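Local coordinates for BZZ1 protein (Saccharomyces cerevisiae, PDB 1ZUU), which works in endocytosis and vacuolar trafficking, and acts with type I myosins to restore actin polarity after salt stress, this piece being its first SH3 domain, at residues 30-35 / 51-56. Residues are numbered along the deposited sequence; the frame is centred on the assembly and turned at random.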
# COMPACT_ATOMS: atom_id res chain seq x y z
N ALA A 30 0.00 -5.65 7.71
CA ALA A 30 0.74 -5.34 8.96
C ALA A 30 1.02 -3.85 8.98
O ALA A 30 1.47 -3.27 7.98
CB ALA A 30 2.04 -6.12 9.01
N ARG A 31 0.74 -3.19 10.10
CA ARG A 31 1.06 -1.75 10.23
C ARG A 31 2.57 -1.54 10.26
O ARG A 31 3.37 -2.40 10.64
CB ARG A 31 0.41 -1.16 11.49
CG ARG A 31 -1.10 -0.96 11.40
CD ARG A 31 -1.67 -0.66 12.79
NE ARG A 31 -3.10 -0.40 12.66
CZ ARG A 31 -4.02 -1.38 12.74
NH1 ARG A 31 -3.67 -2.62 13.07
NH2 ARG A 31 -5.31 -1.13 12.48
N ASP A 32 2.92 -0.31 9.89
CA ASP A 32 4.29 0.25 10.00
C ASP A 32 4.72 0.15 11.46
O ASP A 32 3.98 0.51 12.36
CB ASP A 32 4.15 1.69 9.55
CG ASP A 32 5.43 2.48 9.36
OD1 ASP A 32 6.51 2.10 9.82
OD2 ASP A 32 5.32 3.57 8.69
N THR A 33 5.94 -0.32 11.67
CA THR A 33 6.54 -0.39 13.03
C THR A 33 7.59 0.69 13.23
O THR A 33 8.26 0.69 14.27
CB THR A 33 7.19 -1.74 13.25
OG1 THR A 33 8.31 -1.87 12.38
CG2 THR A 33 6.23 -2.89 13.10
N GLY A 34 7.73 1.63 12.28
CA GLY A 34 8.75 2.68 12.34
C GLY A 34 9.65 2.77 11.12
O GLY A 34 10.56 3.57 11.11
N SER A 35 9.43 1.93 10.12
CA SER A 35 10.18 1.97 8.88
C SER A 35 9.70 3.08 7.94
O SER A 35 10.47 3.46 7.01
CB SER A 35 10.10 0.65 8.11
OG SER A 35 8.80 0.43 7.62
N VAL A 51 4.06 -0.31 0.93
CA VAL A 51 3.82 0.99 0.35
C VAL A 51 4.14 2.04 1.43
O VAL A 51 4.11 1.75 2.62
CB VAL A 51 2.39 1.19 -0.16
CG1 VAL A 51 2.06 0.11 -1.21
CG2 VAL A 51 1.37 1.17 0.97
N PRO A 52 4.36 3.31 1.03
CA PRO A 52 4.63 4.35 2.06
C PRO A 52 3.38 4.56 2.88
O PRO A 52 2.27 4.82 2.36
CB PRO A 52 5.01 5.57 1.24
CG PRO A 52 5.49 5.02 -0.09
CD PRO A 52 4.60 3.81 -0.34
N THR A 53 3.53 4.58 4.22
CA THR A 53 2.40 4.67 5.13
C THR A 53 1.57 5.95 4.91
O THR A 53 0.33 5.88 4.98
CB THR A 53 2.94 4.65 6.59
OG1 THR A 53 3.63 3.40 6.68
CG2 THR A 53 1.85 4.77 7.62
N THR A 54 2.21 7.07 4.66
CA THR A 54 1.49 8.34 4.53
C THR A 54 0.65 8.39 3.23
O THR A 54 -0.13 9.35 3.05
CB THR A 54 2.37 9.55 4.64
OG1 THR A 54 3.33 9.45 3.59
CG2 THR A 54 3.04 9.62 6.03
N TYR A 55 0.82 7.44 2.31
CA TYR A 55 0.12 7.50 1.02
C TYR A 55 -1.27 6.84 1.12
O TYR A 55 -2.05 6.98 0.13
CB TYR A 55 0.93 6.81 -0.08
CG TYR A 55 2.13 7.57 -0.59
CD1 TYR A 55 2.93 8.39 0.27
CD2 TYR A 55 2.49 7.47 -1.90
CE1 TYR A 55 4.05 9.05 -0.19
CE2 TYR A 55 3.63 8.13 -2.39
CZ TYR A 55 4.43 8.88 -1.51
OH TYR A 55 5.56 9.50 -2.01
N ILE A 56 -1.58 6.17 2.21
CA ILE A 56 -2.81 5.41 2.33
C ILE A 56 -3.50 5.75 3.64
O ILE A 56 -2.92 6.36 4.56
CB ILE A 56 -2.53 3.88 2.28
CG1 ILE A 56 -1.70 3.41 3.45
CG2 ILE A 56 -1.92 3.53 0.94
CD1 ILE A 56 -1.50 1.92 3.50
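In this SH3 domain residues 30-35 of the n-Src loop are tied to the 3-10 turn at 53-55 by one side-chain hydrogen bond, between D32 and T53. OG1 of T53 donates to OD2 of D32 at 2.6 Å. The hydroxyl reaches this oxygen on its anti side, 34° out of the carboxylate plane. With CG anti to the backbone N (chi1 -171°), the carboxylate of D32 extends toward T53, while T53 turns OG1 beside its own backbone N, leaving CG2 at 3.8 Å from D32 OD2. No other pair of residues touches across the two segments, which bury 79 Å² between them; their nearest CA atoms, those of D32 and T53, are 6.8 Å apart.

The other carboxylate oxygen works within its own loop. D32 OD1 accepts a hydrogen bond from the backbone N of G34 at 2.8 Å, from above the carboxylate plane, which makes an Asx turn; G36 N is a further donor to OD1. One carboxylate thus folds the loop with one oxygen and reaches the 3-10 turn with the other, and bonds at both oxygens restrain its rotation. With an alanine here, the Asx turn would lose its acceptor and the T53 hydroxyl its carboxylate mate, and the loop would probably be freer to move.

T53 OG1 also hydrogen-bonds the hydroxyl of T38, and D32 packs on T38 as well, so strand 37-42 lies beside both partners. The contact sits at the surface, bringing the loop that joins strands 26-28 and 37-42 to the turn that leads from strand 47-52 into strand 56-57.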